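Local coordinates for DNA replication and repair protein RecF (Caldanaerobacter subterraneus subsp. tengcongensis, PDB 5Z69), which binds ATP, probably also single-stranded DNA, and acts as a P-loop ATPase and recombination mediator in DNA repair and replication, at residues 34-39 against 360-365. Sequence-based numbering, arbitrary orientation.
Sequences LIYGLN and CFKIYD. With AGS (phosphothiophosphoric acid-adenylate ester), chain C.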
loop_
_atom_site.group_PDB
_atom_site.type_symbol
_atom_site.label_atom_id
_atom_site.label_comp_id
_atom_site.label_asym_id
_atom_site.label_seq_id
_atom_site.Cartn_x
_atom_site.Cartn_y
_atom_site.Cartn_z
ATOM N N LEU A 34 34.774 20.722 12.869
ATOM C CA LEU A 34 34.335 21.455 11.686
ATOM C C LEU A 34 35.244 21.117 10.508
ATOM O O LEU A 34 36.447 21.308 10.576
ATOM C CB LEU A 34 34.339 22.964 11.961
ATOM C CG LEU A 34 33.577 23.936 11.051
ATOM C CD1 LEU A 34 34.464 24.445 9.936
ATOM C CD2 LEU A 34 32.310 23.317 10.483
ATOM N N ILE A 35 34.663 20.577 9.443
ATOM C CA ILE A 35 35.428 20.331 8.231
ATOM C C ILE A 35 34.902 21.229 7.126
ATOM O O ILE A 35 33.778 21.054 6.671
ATOM C CB ILE A 35 35.336 18.872 7.810
ATOM C CG1 ILE A 35 35.876 17.974 8.924
ATOM C CG2 ILE A 35 36.094 18.647 6.498
ATOM C CD1 ILE A 35 35.151 16.661 9.030
ATOM N N TYR A 36 35.694 22.208 6.717
ATOM C CA TYR A 36 35.208 23.178 5.743
ATOM C C TYR A 36 36.159 23.337 4.559
ATOM O O TYR A 36 37.351 23.049 4.643
ATOM C CB TYR A 36 34.975 24.540 6.403
ATOM C CG TYR A 36 36.234 25.365 6.572
ATOM C CD1 TYR A 36 37.123 25.121 7.620
ATOM C CD2 TYR A 36 36.530 26.393 5.684
ATOM C CE1 TYR A 36 38.277 25.876 7.764
ATOM C CE2 TYR A 36 37.670 27.150 5.818
ATOM C CZ TYR A 36 38.542 26.891 6.857
ATOM O OH TYR A 36 39.676 27.655 6.975
ATOM N N GLY A 37 35.616 23.818 3.452
ATOM C CA GLY A 37 36.400 24.031 2.257
ATOM C C GLY A 37 35.467 24.274 1.096
ATOM O O GLY A 37 34.251 24.053 1.209
ATOM N N LEU A 38 36.031 24.747 -0.011
ATOM C CA LEU A 38 35.284 24.893 -1.258
ATOM C C LEU A 38 34.611 23.579 -1.626
ATOM O O LEU A 38 35.001 22.509 -1.150
ATOM C CB LEU A 38 36.204 25.337 -2.404
ATOM C CG LEU A 38 36.670 26.796 -2.488
ATOM C CD1 LEU A 38 35.564 27.738 -2.022
ATOM C CD2 LEU A 38 37.979 27.055 -1.736
ATOM N N ASN A 39 33.592 23.671 -2.470
ATOM C CA ASN A 39 32.950 22.492 -3.020
ATOM C C ASN A 39 33.976 21.600 -3.711
ATOM O O ASN A 39 34.998 22.087 -4.197
ATOM C CB ASN A 39 31.842 22.895 -4.003
ATOM C CG ASN A 39 30.452 22.551 -3.494
ATOM O OD1 ASN A 39 29.872 23.283 -2.687
ATOM N ND2 ASN A 39 29.909 21.430 -3.965
ATOM N N CYS A 360 38.842 22.647 14.112
ATOM C CA CYS A 360 38.481 23.067 12.782
ATOM C C CYS A 360 39.513 22.564 11.786
ATOM O O CYS A 360 40.706 22.690 12.017
ATOM C CB CYS A 360 38.361 24.584 12.741
ATOM S SG CYS A 360 38.012 25.250 11.121
ATOM N N PHE A 361 39.041 21.982 10.691
ATOM C CA PHE A 361 39.917 21.473 9.641
ATOM C C PHE A 361 39.547 22.084 8.285
ATOM O O PHE A 361 38.395 22.024 7.869
ATOM C CB PHE A 361 39.826 19.938 9.533
ATOM C CG PHE A 361 40.181 19.194 10.801
ATOM C CD1 PHE A 361 41.456 18.672 10.986
ATOM C CD2 PHE A 361 39.224 18.975 11.780
ATOM C CE1 PHE A 361 41.772 17.966 12.135
ATOM C CE2 PHE A 361 39.525 18.272 12.938
ATOM C CZ PHE A 361 40.788 17.765 13.126
ATOM N N LYS A 362 40.528 22.651 7.590
ATOM C CA LYS A 362 40.319 23.077 6.212
ATOM C C LYS A 362 40.746 21.995 5.235
ATOM O O LYS A 362 41.856 21.457 5.323
ATOM C CB LYS A 362 41.089 24.367 5.892
ATOM C CG LYS A 362 40.629 25.013 4.568
ATOM C CD LYS A 362 41.785 25.537 3.731
ATOM C CE LYS A 362 42.108 26.988 4.035
ATOM N NZ LYS A 362 43.424 27.377 3.433
ATOM N N ILE A 363 39.868 21.673 4.294
ATOM C CA ILE A 363 40.275 20.791 3.216
ATOM C C ILE A 363 40.286 21.491 1.863
ATOM O O ILE A 363 39.296 22.106 1.453
ATOM C CB ILE A 363 39.367 19.572 3.089
ATOM C CG1 ILE A 363 39.352 18.766 4.386
ATOM C CG2 ILE A 363 39.829 18.713 1.903
ATOM C CD1 ILE A 363 38.542 17.469 4.290
ATOM N N TYR A 364 41.410 21.363 1.171
ATOM C CA TYR A 364 41.544 21.804 -0.207
ATOM C C TYR A 364 42.324 20.739 -0.982
ATOM O O TYR A 364 43.414 20.360 -0.550
ATOM C CB TYR A 364 42.260 23.156 -0.273
ATOM C CG TYR A 364 42.361 23.692 -1.677
ATOM C CD1 TYR A 364 43.584 23.773 -2.331
ATOM C CD2 TYR A 364 41.221 24.090 -2.364
ATOM C CE1 TYR A 364 43.668 24.255 -3.628
ATOM C CE2 TYR A 364 41.294 24.572 -3.655
ATOM C CZ TYR A 364 42.518 24.655 -4.282
ATOM O OH TYR A 364 42.574 25.139 -5.571
ATOM N N ASP A 365 41.825 20.300 -2.114
ATOM C CA ASP A 365 42.538 19.342 -2.926
ATOM C C ASP A 365 42.885 18.042 -2.178
ATOM O O ASP A 365 43.927 17.491 -2.343
ATOM C CB ASP A 365 43.774 19.985 -3.508
ATOM C CG ASP A 365 44.346 19.222 -4.686
ATOM O OD1 ASP A 365 43.620 18.506 -5.361
ATOM O OD2 ASP A 365 45.535 19.355 -4.923
HETATM P PG AGS C . 30.282 17.859 -0.197
HETATM S S1G AGS C . 30.105 18.484 1.646
HETATM O O2G AGS C . 29.962 19.040 -1.174
HETATM O O3G AGS C . 29.200 16.752 -0.399
HETATM P PB AGS C . 32.832 17.967 -1.412
HETATM O O1B AGS C . 34.041 18.421 -0.662
HETATM O O2B AGS C . 32.144 19.137 -2.137
HETATM O O3B AGS C . 31.735 17.279 -0.450
HETATM P PA AGS C . 33.741 15.467 -2.329
HETATM O O1A AGS C . 34.228 15.310 -0.883
HETATM O O2A AGS C . 32.609 14.605 -2.795
HETATM O O3A AGS C . 33.312 16.987 -2.570
HETATM O "O5'" AGS C . 34.939 15.315 -3.305
HETATM C "C5'" AGS C . 34.788 14.534 -4.457
HETATM C "C4'" AGS C . 35.920 14.955 -5.342
HETATM O "O4'" AGS C . 36.883 13.881 -5.417
HETATM C "C3'" AGS C . 35.501 15.259 -6.776
HETATM O "O3'" AGS C . 36.295 16.309 -7.316
HETATM C "C2'" AGS C . 35.683 13.906 -7.468
HETATM O "O2'" AGS C . 35.979 14.038 -8.855
HETATM C "C1'" AGS C . 36.888 13.325 -6.718
HETATM N N9 AGS C . 36.869 11.876 -6.607
HETATM C C8 AGS C . 35.778 11.062 -6.410
HETATM N N7 AGS C . 36.065 9.786 -6.381
HETATM C C5 AGS C . 37.435 9.747 -6.567
HETATM C C6 AGS C . 38.361 8.688 -6.643
HETATM N N6 AGS C . 38.020 7.402 -6.513
HETATM N N1 AGS C . 39.659 8.995 -6.862
HETATM C C2 AGS C . 40.003 10.281 -6.985
HETATM N N3 AGS C . 39.224 11.365 -6.934
HETATM C C4 AGS C . 37.946 11.025 -6.718
HETATM O O HOH W 1 38.901 24.543 0.013
#
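One face of the Tyr36 ring lies over the aliphatic start of Lys362, whose CG sits 4.0 Å from the centroid of the Tyr36 ring in a CH-pi contact. Cys360 SG approaches the same ring obliquely, 3.4 Å from Tyr36 CE1, a sulfur-aromatic contact. At the edge of the Phe361 ring, in its plane, lies Leu34 O, while Phe28 meets this ring edge-to-face. These groups belong to two neighbouring parallel strands of the P-loop ATPase core sheet, 32-36 leading into the Walker A loop and 359-364 beside it; Leu34, Tyr36, Cys360 and Lys362 lie on one face of the sheet, Ile35 and Phe361 on the other. Tyr36 CG stands between the backbone N and the carbonyl carbon (chi1 81°), which swings the ring across toward the adjacent strand; a broad ring suits this place because it meets the Cys360 sulfur obliquely and takes the CG of Lys362 over one face, while the lysine chain beyond bends away. An alanine in place of Tyr36 would probably leave the Lys362 methylenes and the Cys360 sulfur without their aromatic partner and open a gap on this face.

On the Ile35 face, beta-branched Ile35 and Ile363 pack against each other and against helix 43-55: Ile35 CG2 touches Ile363 CD1 at 3.5 Å, and both side chains touch Leu46. Both polar backbone atoms of Phe361 are bonded to the neighbouring strand: its N gives a bond to Leu34 O (2.7 Å) and its O receives one from Tyr36 N (2.9 Å). Ile363 N continues the ladder to Tyr36 O. Gly37 suits its place, because a CB there would collide with Ile363 O. Beyond it the chain turns off toward the nucleotide, and a water bridges the strands, accepting from Leu38 N at 2.9 Å and donating to Ile363 O.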